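Long-range contacts in beta-N-acetylhexosaminidase (Thermotoga neapolitana, PDB 5BZA), which probably hydrolyses terminal non-reducing N-acetyl-D-hexosamine residues from N-acetyl-beta-D-hexosaminides, as a member of glycosyl hydrolase family 3: residues 340-345 and 397-402; 376-381 and 457-462; 392-397 and 418-423; 426-431 and 443-448. All coordinates share one frame; numbering follows the deposited sequence.

Contact 1: residues 340-345 and 397-402; sequences KELLGR and GELIFD. With CD (cadmium ion), chain T.
A type I beta turn from Leu-342 to Arg-345 brings the end of 340-345 beside the entry to strand 399-404, with Arg-345 CA 6.0 Å from Glu-398 CA. Arg-345 is extended from CG to NE, so its guanidinium reaches past the Glu-398 side chain to the backbone: Arg-345 NH1 donates to Glu-398 O at 2.7 Å, with 161° at the hydrogen. The acceptor lies only 4° out of the guanidinium plane and offers a carbonyl lone pair, while Leu-342 CD2 rests over one face of the group. Arg-345 CB also lies 3.4 Å from Glu-398 OE1. An alanine here would remove the guanidinium and its bond to Glu-398 O, and would probably loosen the turn against the strand. Next along the strand, Leu-399 crosses two leucines obliquely, its CD1 4.2 Å from Leu-342 CD1 and its CD2 4.1 Å from Leu-343 CD2. The Glu-398 carboxylate, turned 74° from the guanidinium, grips cadmium with both OE1 and OE2, each 2.7 Å from the metal. A water and Glu-346 are further ligands, making this a carboxylate metal site where the loop after strand 334-335 packs on the start of strand 399-404.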
# COMPACT_ATOMS: atom_id res chain seq x y z
N LYS B 340 -16.16 -6.06 -35.07
CA LYS B 340 -16.90 -6.63 -33.93
C LYS B 340 -16.97 -8.16 -34.02
O LYS B 340 -16.66 -8.89 -33.06
CB LYS B 340 -18.30 -5.99 -33.93
CG LYS B 340 -19.40 -6.61 -33.07
CD LYS B 340 -19.14 -6.58 -31.55
CE LYS B 340 -20.44 -6.83 -30.80
NZ LYS B 340 -21.28 -7.89 -31.48
N GLU B 341 -17.31 -8.63 -35.21
CA GLU B 341 -17.45 -10.06 -35.52
C GLU B 341 -16.18 -10.92 -35.26
O GLU B 341 -16.30 -12.15 -35.20
CB GLU B 341 -17.94 -10.23 -36.97
CG GLU B 341 -17.04 -9.61 -38.05
CD GLU B 341 -17.25 -8.09 -38.21
OE1 GLU B 341 -18.04 -7.49 -37.41
OE2 GLU B 341 -16.60 -7.48 -39.11
N LEU B 342 -14.99 -10.33 -35.12
CA LEU B 342 -13.81 -11.18 -34.91
C LEU B 342 -13.64 -11.48 -33.42
O LEU B 342 -12.92 -12.40 -33.02
CB LEU B 342 -12.52 -10.49 -35.39
CG LEU B 342 -12.15 -10.08 -36.81
CD1 LEU B 342 -10.75 -9.51 -36.79
CD2 LEU B 342 -12.21 -11.27 -37.74
N LEU B 343 -14.31 -10.68 -32.61
CA LEU B 343 -13.97 -10.60 -31.19
C LEU B 343 -14.44 -11.82 -30.34
O LEU B 343 -13.93 -12.04 -29.24
CB LEU B 343 -14.47 -9.26 -30.64
CG LEU B 343 -13.69 -8.09 -31.30
CD1 LEU B 343 -14.07 -6.74 -30.70
CD2 LEU B 343 -12.15 -8.27 -31.26
N GLY B 344 -15.43 -12.57 -30.83
CA GLY B 344 -15.88 -13.78 -30.16
C GLY B 344 -15.01 -15.00 -30.44
O GLY B 344 -15.36 -16.09 -30.02
N ARG B 345 -13.89 -14.86 -31.15
CA ARG B 345 -13.05 -16.02 -31.48
C ARG B 345 -12.07 -16.34 -30.38
O ARG B 345 -11.90 -15.53 -29.48
CB ARG B 345 -12.24 -15.79 -32.76
CG ARG B 345 -13.04 -15.49 -34.01
CD ARG B 345 -12.05 -15.19 -35.15
NE ARG B 345 -12.70 -14.91 -36.44
CZ ARG B 345 -12.05 -14.65 -37.57
NH1 ARG B 345 -10.72 -14.66 -37.60
NH2 ARG B 345 -12.73 -14.38 -38.68
N GLY B 397 -3.92 -18.30 -35.77
CA GLY B 397 -4.97 -18.57 -34.83
C GLY B 397 -6.16 -17.82 -35.39
O GLY B 397 -6.07 -17.16 -36.44
N GLU B 398 -7.28 -17.93 -34.71
CA GLU B 398 -8.48 -17.27 -35.19
C GLU B 398 -8.37 -15.78 -34.92
O GLU B 398 -8.95 -14.95 -35.64
CB GLU B 398 -9.69 -17.86 -34.51
CG GLU B 398 -9.63 -19.35 -34.49
CD GLU B 398 -10.73 -19.93 -33.63
OE1 GLU B 398 -11.54 -19.14 -33.09
OE2 GLU B 398 -10.75 -21.15 -33.48
N LEU B 399 -7.64 -15.45 -33.86
CA LEU B 399 -7.40 -14.06 -33.48
C LEU B 399 -6.11 -14.03 -32.75
O LEU B 399 -5.86 -14.88 -31.89
CB LEU B 399 -8.53 -13.50 -32.61
CG LEU B 399 -8.63 -11.99 -32.32
CD1 LEU B 399 -8.64 -11.14 -33.59
CD2 LEU B 399 -9.91 -11.73 -31.51
N ILE B 400 -5.26 -13.07 -33.13
CA ILE B 400 -3.96 -12.98 -32.52
C ILE B 400 -3.79 -11.61 -31.90
O ILE B 400 -4.07 -10.59 -32.54
CB ILE B 400 -2.84 -13.24 -33.52
CG1 ILE B 400 -3.07 -14.57 -34.24
CG2 ILE B 400 -1.51 -13.31 -32.78
CD1 ILE B 400 -2.04 -14.93 -35.32
N PHE B 401 -3.36 -11.59 -30.63
CA PHE B 401 -3.07 -10.33 -29.95
C PHE B 401 -1.58 -10.24 -29.81
O PHE B 401 -0.99 -10.99 -29.01
CB PHE B 401 -3.69 -10.26 -28.54
CG PHE B 401 -5.20 -10.10 -28.51
CD1 PHE B 401 -5.93 -9.93 -29.67
CD2 PHE B 401 -5.86 -10.02 -27.29
CE1 PHE B 401 -7.31 -9.78 -29.63
CE2 PHE B 401 -7.26 -9.84 -27.23
CZ PHE B 401 -7.98 -9.72 -28.40
N ASP B 402 -0.95 -9.33 -30.55
CA ASP B 402 0.49 -9.14 -30.41
C ASP B 402 0.72 -7.95 -29.47
O ASP B 402 0.34 -6.80 -29.74
CB ASP B 402 1.15 -8.94 -31.80
CG ASP B 402 2.66 -8.61 -31.72
OD1 ASP B 402 3.31 -8.85 -30.67
OD2 ASP B 402 3.22 -8.18 -32.78
CD CD T . -13.14 -21.16 -32.16
O HOH W 1 -14.84 -19.86 -33.34

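Contact 2: residues 376-381 and 457-462; sequences RFFKVR and KSFQHL
Lys-457 NZ is held by three acceptors: Gln-460 OE1 at 2.8 Å, within its own helix, and the carboxylates of Asp-47 and Glu-330, to which it forms salt bridges. The bond uses an in-plane lone pair of the amide oxygen, which fixes the end of Gln-460 and leaves its aliphatic part for packing, with Gln-460 CG 3.6 Å from Phe-377 CE1. Three phenylalanines then form an aromatic cluster. Phe-459 CB sits over one face of the Phe-377 ring in a CH-pi contact, 3.9 Å from the ring centroid and 22° off the normal. The Phe-378 ring turns its edge toward the Phe-459 face, an offset edge-to-face pair with centroids 5.5 Å apart and planes at 75°. Phe-378 CZ also meets Leu-462 CD2 at 3.7 Å, so this ring bridges successive turns of helix 452-463. A serine in place of Phe-377 would remove the face under Phe-459 CB and its CE1 contact with Gln-460 CG, and would probably weaken the seating of the helix. With no hydrogen bond crossing, the end of helix 364-377 and the next residue adhere to helix 452-463 by apolar and ring contacts, while Lys-457 holds Gln-460 and links the helix to Asp-47 and Glu-330.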
# COMPACT_ATOMS: atom_id res chain seq x y z
N ARG B 376 -10.40 -12.55 -18.71
CA ARG B 376 -11.73 -12.01 -18.30
C ARG B 376 -12.63 -11.61 -19.46
O ARG B 376 -13.86 -11.58 -19.36
CB ARG B 376 -11.55 -10.77 -17.41
CG ARG B 376 -10.74 -11.02 -16.16
CD ARG B 376 -10.86 -9.85 -15.18
NE ARG B 376 -12.22 -9.62 -14.69
CZ ARG B 376 -12.73 -10.14 -13.57
NH1 ARG B 376 -12.00 -10.92 -12.78
NH2 ARG B 376 -13.98 -9.85 -13.23
N PHE B 377 -11.99 -11.31 -20.60
CA PHE B 377 -12.63 -10.67 -21.75
C PHE B 377 -12.70 -11.56 -22.99
O PHE B 377 -13.58 -11.40 -23.84
CB PHE B 377 -11.89 -9.38 -22.10
CG PHE B 377 -11.95 -8.33 -21.02
CD1 PHE B 377 -13.04 -7.45 -20.93
CD2 PHE B 377 -10.92 -8.20 -20.11
CE1 PHE B 377 -13.08 -6.47 -19.93
CE2 PHE B 377 -10.97 -7.23 -19.11
CZ PHE B 377 -12.06 -6.36 -19.02
N PHE B 378 -11.75 -12.48 -23.12
CA PHE B 378 -11.64 -13.28 -24.34
C PHE B 378 -11.41 -14.73 -24.03
O PHE B 378 -10.69 -15.04 -23.09
CB PHE B 378 -10.47 -12.75 -25.27
CG PHE B 378 -10.66 -11.33 -25.71
CD1 PHE B 378 -11.45 -11.05 -26.80
CD2 PHE B 378 -10.16 -10.28 -24.97
CE1 PHE B 378 -11.69 -9.77 -27.18
CE2 PHE B 378 -10.42 -8.98 -25.33
CZ PHE B 378 -11.19 -8.72 -26.44
N LYS B 379 -11.98 -15.61 -24.85
CA LYS B 379 -11.53 -17.00 -24.79
C LYS B 379 -10.08 -17.02 -25.30
O LYS B 379 -9.72 -16.39 -26.31
CB LYS B 379 -12.40 -17.92 -25.64
CG LYS B 379 -13.85 -17.61 -25.60
CD LYS B 379 -14.65 -18.64 -26.39
CE LYS B 379 -14.99 -18.03 -27.73
NZ LYS B 379 -15.73 -18.94 -28.62
N VAL B 380 -9.23 -17.71 -24.56
CA VAL B 380 -7.82 -17.76 -24.88
C VAL B 380 -7.40 -19.18 -25.25
O VAL B 380 -7.53 -20.10 -24.42
CB VAL B 380 -7.00 -17.25 -23.70
CG1 VAL B 380 -5.51 -17.47 -23.93
CG2 VAL B 380 -7.33 -15.77 -23.43
N ARG B 381 -6.92 -19.37 -26.48
CA ARG B 381 -6.43 -20.67 -26.94
C ARG B 381 -5.00 -20.94 -26.54
O ARG B 381 -4.68 -22.07 -26.15
CB ARG B 381 -6.52 -20.85 -28.46
CG ARG B 381 -6.17 -22.31 -28.84
CD ARG B 381 -6.35 -22.63 -30.31
NE ARG B 381 -7.73 -22.53 -30.75
CZ ARG B 381 -8.11 -22.76 -31.99
NH1 ARG B 381 -7.22 -23.14 -32.89
NH2 ARG B 381 -9.38 -22.63 -32.34
N LYS B 457 -8.30 -1.87 -19.59
CA LYS B 457 -9.09 -0.85 -20.27
C LYS B 457 -9.03 -1.00 -21.79
O LYS B 457 -10.01 -0.70 -22.49
CB LYS B 457 -8.63 0.55 -19.87
CG LYS B 457 -9.10 0.96 -18.49
CD LYS B 457 -10.64 0.96 -18.42
CE LYS B 457 -11.16 1.06 -17.00
NZ LYS B 457 -12.64 1.21 -16.96
N SER B 458 -7.91 -1.50 -22.32
CA SER B 458 -7.78 -1.66 -23.77
C SER B 458 -8.74 -2.78 -24.22
O SER B 458 -9.40 -2.64 -25.27
CB SER B 458 -6.33 -1.91 -24.19
OG SER B 458 -5.93 -3.27 -24.11
N PHE B 459 -8.87 -3.84 -23.42
CA PHE B 459 -9.82 -4.90 -23.78
C PHE B 459 -11.24 -4.35 -23.73
O PHE B 459 -12.08 -4.64 -24.61
CB PHE B 459 -9.67 -6.13 -22.88
CG PHE B 459 -8.33 -6.79 -22.99
CD1 PHE B 459 -7.67 -6.84 -24.22
CD2 PHE B 459 -7.71 -7.33 -21.89
CE1 PHE B 459 -6.44 -7.43 -24.34
CE2 PHE B 459 -6.47 -7.94 -21.99
CZ PHE B 459 -5.83 -7.99 -23.22
N GLN B 460 -11.53 -3.54 -22.71
CA GLN B 460 -12.86 -2.94 -22.59
C GLN B 460 -13.22 -2.09 -23.80
O GLN B 460 -14.34 -2.17 -24.35
CB GLN B 460 -12.97 -2.08 -21.34
CG GLN B 460 -13.29 -2.85 -20.06
CD GLN B 460 -13.66 -1.92 -18.91
OE1 GLN B 460 -13.20 -0.78 -18.84
NE2 GLN B 460 -14.51 -2.41 -17.99
N HIS B 461 -12.24 -1.29 -24.23
CA HIS B 461 -12.44 -0.37 -25.34
C HIS B 461 -12.62 -1.14 -26.63
O HIS B 461 -13.46 -0.81 -27.46
CB HIS B 461 -11.27 0.61 -25.44
CG HIS B 461 -11.55 1.92 -24.76
ND1 HIS B 461 -12.31 2.91 -25.34
CD2 HIS B 461 -11.19 2.38 -23.54
CE1 HIS B 461 -12.43 3.92 -24.50
NE2 HIS B 461 -11.75 3.63 -23.40
N LEU B 462 -11.82 -2.19 -26.75
CA LEU B 462 -11.86 -3.06 -27.90
C LEU B 462 -13.25 -3.62 -28.07
O LEU B 462 -13.83 -3.50 -29.16
CB LEU B 462 -10.86 -4.20 -27.72
CG LEU B 462 -10.61 -5.12 -28.90
CD1 LEU B 462 -10.14 -4.25 -30.08
CD2 LEU B 462 -9.54 -6.15 -28.55

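Contact 3: residues 392-397 and 418-423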
# COMPACT_ATOMS: atom_id res chain seq x y z
N PRO B 392 8.18 -12.11 -32.41
CA PRO B 392 7.39 -13.35 -32.40
C PRO B 392 7.80 -14.33 -33.49
O PRO B 392 8.14 -13.92 -34.59
CB PRO B 392 5.95 -12.88 -32.61
CG PRO B 392 6.07 -11.52 -33.23
CD PRO B 392 7.37 -10.93 -32.77
N ASP B 393 7.82 -15.62 -33.19
CA ASP B 393 7.94 -16.60 -34.26
C ASP B 393 6.64 -16.49 -35.04
O ASP B 393 5.67 -15.91 -34.55
CB ASP B 393 8.16 -18.02 -33.74
CG ASP B 393 9.48 -18.19 -33.00
OD1 ASP B 393 10.35 -17.29 -33.14
OD2 ASP B 393 9.68 -19.24 -32.34
N ASP B 394 6.57 -17.04 -36.25
CA ASP B 394 5.31 -16.92 -36.98
C ASP B 394 4.28 -17.78 -36.25
O ASP B 394 4.63 -18.77 -35.60
CB ASP B 394 5.41 -17.31 -38.45
CG ASP B 394 4.19 -16.82 -39.25
OD1 ASP B 394 4.15 -15.60 -39.57
OD2 ASP B 394 3.26 -17.62 -39.52
N VAL B 395 3.02 -17.37 -36.30
CA VAL B 395 1.97 -18.20 -35.73
C VAL B 395 0.63 -17.81 -36.35
O VAL B 395 0.54 -16.82 -37.07
CB VAL B 395 1.93 -18.09 -34.19
CG1 VAL B 395 1.34 -16.75 -33.76
CG2 VAL B 395 1.16 -19.28 -33.56
N ASP B 396 -0.39 -18.61 -36.10
CA ASP B 396 -1.68 -18.30 -36.67
C ASP B 396 -2.68 -18.75 -35.61
O ASP B 396 -2.32 -19.42 -34.65
CB ASP B 396 -1.93 -19.01 -37.99
CG ASP B 396 -3.05 -18.36 -38.79
OD1 ASP B 396 -3.55 -17.30 -38.34
OD2 ASP B 396 -3.46 -18.93 -39.83
N GLY B 397 -3.92 -18.30 -35.77
CA GLY B 397 -4.97 -18.57 -34.83
C GLY B 397 -6.16 -17.82 -35.39
O GLY B 397 -6.07 -17.16 -36.44
N LEU B 418 5.43 -7.92 -38.36
CA LEU B 418 4.61 -7.64 -39.54
C LEU B 418 4.22 -8.91 -40.33
O LEU B 418 3.24 -8.89 -41.10
CB LEU B 418 5.33 -6.67 -40.48
CG LEU B 418 5.38 -5.25 -39.94
CD1 LEU B 418 6.35 -4.45 -40.78
CD2 LEU B 418 4.00 -4.61 -39.93
N SER B 419 4.98 -9.99 -40.14
CA SER B 419 4.66 -11.29 -40.74
C SER B 419 3.32 -11.86 -40.29
O SER B 419 2.73 -12.70 -40.99
CB SER B 419 5.74 -12.33 -40.41
OG SER B 419 7.05 -11.82 -40.57
N LEU B 420 2.84 -11.46 -39.11
CA LEU B 420 1.59 -12.00 -38.59
C LEU B 420 0.42 -11.64 -39.53
O LEU B 420 0.43 -10.59 -40.20
CB LEU B 420 1.34 -11.49 -37.16
CG LEU B 420 2.44 -11.85 -36.15
CD1 LEU B 420 2.23 -11.16 -34.81
CD2 LEU B 420 2.63 -13.36 -35.99
N PRO B 421 -0.57 -12.52 -39.63
CA PRO B 421 -1.70 -12.32 -40.53
C PRO B 421 -2.46 -11.04 -40.21
O PRO B 421 -3.12 -10.93 -39.17
CB PRO B 421 -2.58 -13.55 -40.30
CG PRO B 421 -2.09 -14.16 -39.04
CD PRO B 421 -0.65 -13.81 -38.90
N SER B 422 -2.35 -10.07 -41.10
CA SER B 422 -2.98 -8.78 -40.91
C SER B 422 -4.50 -8.85 -40.71
O SER B 422 -5.10 -7.97 -40.11
CB SER B 422 -2.66 -7.90 -42.13
OG SER B 422 -3.62 -6.86 -42.27
N ASP B 423 -5.11 -9.89 -41.21
CA ASP B 423 -6.56 -9.97 -41.16
C ASP B 423 -7.09 -10.32 -39.74
O ASP B 423 -8.25 -10.07 -39.39
CB ASP B 423 -7.03 -11.00 -42.18
CG ASP B 423 -8.23 -10.51 -42.94
OD1 ASP B 423 -8.28 -9.30 -43.25
OD2 ASP B 423 -9.14 -11.33 -43.24
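Leu-420 has CG beside its backbone N and anti to the carbonyl carbon (chi1 -59°), with an extended second torsion, which carries its two methyls to the loop 392-397. In the other segment Asp-394 (chi1 -165°) and Asp-396 (chi1 -161°) both place CG anti to the backbone N, so that each carboxylate comes closer to 418-423 than its CB direction suggests. The two Leu-420 branches divide the work: CD1 lies 4.2 Å from Pro-392 CG, and CD2 lies 4.3 Å from Val-395 CG1 while also facing the Val-395 backbone, 4.0 Å from Val-395 N. Pro-421 continues the packing, its CD 3.7 Å from Val-395 O and its CG 3.5 Å from Asp-396 OD1, the proline ring and the carboxylate crossing obliquely. That same Asp-396 OD1 makes a salt bridge to Arg-424 NE, and separately takes a weak hydrogen bond from Gly-397 N at 2.8 Å. At the far end Asp-394 OD1 lies 3.5 Å from Ser-419 O, an approach of two acceptors and no hydrogen bond. The buried parts, Pro-392 and Leu-420, also touch Leu-350 of strand 347-352, whereas the aspartates and Ser-419 are exposed. With no hydrogen bond between the segments, the two loops flanking strand 399-404 and helix 411-418 are joined by apolar contact of proline, valine and leucine; the exposed carboxylates are probably solvated, and the charge of Asp-396 is probably balanced by Arg-424.

Contact 4: residues 426-431 and 443-448. With CD (cadmium ion), chain M.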
# COMPACT_ATOMS: atom_id res chain seq x y z
N ILE B 426 -4.26 -8.23 -33.86
CA ILE B 426 -4.42 -6.92 -33.26
C ILE B 426 -3.13 -6.60 -32.55
O ILE B 426 -2.63 -7.41 -31.75
CB ILE B 426 -5.61 -6.86 -32.29
CG1 ILE B 426 -6.87 -7.34 -33.00
CG2 ILE B 426 -5.83 -5.44 -31.79
CD1 ILE B 426 -8.13 -7.20 -32.18
N TYR B 427 -2.59 -5.42 -32.88
CA TYR B 427 -1.34 -4.96 -32.32
C TYR B 427 -1.62 -4.07 -31.13
O TYR B 427 -2.28 -3.02 -31.26
CB TYR B 427 -0.49 -4.22 -33.36
CG TYR B 427 -0.03 -5.15 -34.44
CD1 TYR B 427 1.11 -5.93 -34.25
CD2 TYR B 427 -0.73 -5.27 -35.64
CE1 TYR B 427 1.53 -6.81 -35.19
CE2 TYR B 427 -0.31 -6.17 -36.63
CZ TYR B 427 0.82 -6.93 -36.39
OH TYR B 427 1.27 -7.82 -37.34
N PHE B 428 -1.12 -4.49 -29.98
CA PHE B 428 -1.24 -3.67 -28.79
C PHE B 428 0.10 -3.01 -28.57
O PHE B 428 1.06 -3.67 -28.14
CB PHE B 428 -1.66 -4.51 -27.55
CG PHE B 428 -3.07 -5.07 -27.63
CD1 PHE B 428 -3.35 -6.19 -28.41
CD2 PHE B 428 -4.11 -4.49 -26.90
CE1 PHE B 428 -4.66 -6.71 -28.48
CE2 PHE B 428 -5.43 -5.01 -26.96
CZ PHE B 428 -5.69 -6.12 -27.76
N ILE B 429 0.19 -1.72 -28.86
CA ILE B 429 1.47 -1.04 -28.65
C ILE B 429 1.51 -0.46 -27.26
O ILE B 429 0.85 0.53 -26.97
CB ILE B 429 1.76 0.05 -29.73
CG1 ILE B 429 2.24 -0.63 -31.03
CG2 ILE B 429 2.98 0.87 -29.30
CD1 ILE B 429 1.21 -0.83 -32.10
N ILE B 430 2.25 -1.13 -26.39
CA ILE B 430 2.12 -0.89 -24.97
C ILE B 430 3.26 -0.14 -24.30
O ILE B 430 3.14 0.24 -23.14
CB ILE B 430 1.88 -2.22 -24.21
CG1 ILE B 430 3.08 -3.15 -24.32
CG2 ILE B 430 0.60 -2.87 -24.71
CD1 ILE B 430 2.91 -4.41 -23.45
N ARG B 431 4.38 0.03 -24.99
CA ARG B 431 5.46 0.88 -24.47
C ARG B 431 5.63 2.10 -25.35
O ARG B 431 4.93 3.09 -25.19
CB ARG B 431 6.78 0.13 -24.38
CG ARG B 431 6.81 -0.79 -23.25
CD ARG B 431 8.19 -0.87 -22.73
NE ARG B 431 8.59 0.48 -22.36
CZ ARG B 431 9.58 0.76 -21.52
NH1 ARG B 431 10.25 -0.23 -20.92
NH2 ARG B 431 9.90 2.02 -21.26
N SER B 443 -4.65 -3.42 -37.66
CA SER B 443 -5.46 -3.17 -36.47
C SER B 443 -4.57 -2.86 -35.28
O SER B 443 -3.79 -3.70 -34.81
CB SER B 443 -6.35 -4.37 -36.18
OG SER B 443 -7.44 -4.34 -37.08
N VAL B 444 -4.70 -1.65 -34.77
CA VAL B 444 -3.74 -1.22 -33.80
C VAL B 444 -4.45 -0.58 -32.62
O VAL B 444 -5.37 0.24 -32.80
CB VAL B 444 -2.73 -0.21 -34.42
CG1 VAL B 444 -1.78 0.31 -33.35
CG2 VAL B 444 -1.92 -0.87 -35.56
N VAL B 445 -4.03 -0.96 -31.42
CA VAL B 445 -4.50 -0.35 -30.17
C VAL B 445 -3.28 0.23 -29.42
O VAL B 445 -2.26 -0.47 -29.27
CB VAL B 445 -5.25 -1.38 -29.24
CG1 VAL B 445 -5.46 -0.79 -27.83
CG2 VAL B 445 -6.58 -1.77 -29.83
N ILE B 446 -3.34 1.49 -29.01
CA ILE B 446 -2.23 2.08 -28.24
C ILE B 446 -2.66 2.35 -26.78
O ILE B 446 -3.69 3.00 -26.56
CB ILE B 446 -1.69 3.41 -28.85
CG1 ILE B 446 -1.44 3.27 -30.37
CG2 ILE B 446 -0.42 3.84 -28.13
CD1 ILE B 446 -1.10 4.59 -31.03
N THR B 447 -1.89 1.86 -25.81
CA THR B 447 -2.29 1.97 -24.40
C THR B 447 -1.56 3.05 -23.62
O THR B 447 -2.08 3.54 -22.63
CB THR B 447 -2.10 0.64 -23.64
OG1 THR B 447 -0.72 0.25 -23.65
CG2 THR B 447 -2.98 -0.43 -24.24
N HIS B 448 -0.35 3.36 -24.06
CA HIS B 448 0.58 4.28 -23.41
C HIS B 448 1.10 3.76 -22.07
O HIS B 448 1.74 4.51 -21.31
CB HIS B 448 -0.03 5.67 -23.22
CG HIS B 448 -0.43 6.33 -24.51
ND1 HIS B 448 -1.73 6.39 -24.94
CD2 HIS B 448 0.32 6.92 -25.47
CE1 HIS B 448 -1.78 7.02 -26.11
NE2 HIS B 448 -0.55 7.34 -26.45
CD CD M . 0.13 8.77 -28.66
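Strands 425-429 and 443-446, the last two in chain order of the C-terminal domain's sheet, run parallel here, their short axes 4.6 Å apart and inclined by 23°. Four backbone bonds tie them. Tyr-427 N gives to Ser-443 O at 2.9 Å, and Val-445 N to Tyr-427 O at 2.7 Å, the latter at 178° and nearly along the C=O axis. Ile-429 N then reaches Val-445 O at 2.8 Å, and Thr-447 N the Ile-429 O at 3.3 Å, a longer bond whose donor lies 30° above the carbonyl plane. On the face with Ile-426, Phe-428 and Val-445, the Phe-428 and Val-445 side chains lie side by side, Phe-428 CD2 4.0 Å from Val-445 CG1, and helix 452-463 packs there through Ser-458. On the other face Ile-429 CD1 presses Val-444 CG1 at 3.4 Å, tighter than usual carbon contact, and the Tyr-427 hydroxyl is hydrogen-bonded to His-417 O. Just past the strand end, His-448 ND1 is bonded to Ala-332 O, which fixes the ring's rotation, and NE2 binds cadmium at 2.7 Å in the ring plane. Zinc seen with Glu-334, Lys-86 and His-448 in a structure of this protein is absent from this chain, and Lys-86 of the second subunit packs on the histidine. The arrangement is a parallel pair within a mixed alpha/beta sheet, with a metal-binding loop after strand 443-446.

How the contacts relate
From the N terminus, residues 340-345 open contact 1, and 376-381 open contact 2 before contact 1 closes at 397-402. Residues 392-397 open contact 3 in the same interval, sharing Gly-397 with contact 1, and it closes at 418-423; contact 1 therefore crosses both contact 2 and contact 3. Contact 4 opens and closes afterwards (426-431 and 443-448), and contact 2 closes last at 457-462, so contacts 3 and 4 both lie within its span. Strand 399-404 is the neighbour of strand 425-429: Ile-400 O probably accepts from Ile-426 N at 2.7 Å, joining contacts 1 and 4 in one sheet. Ser-458 and Phe-459 of contact 2 lay helix 452-463 on Phe-428 of contact 4.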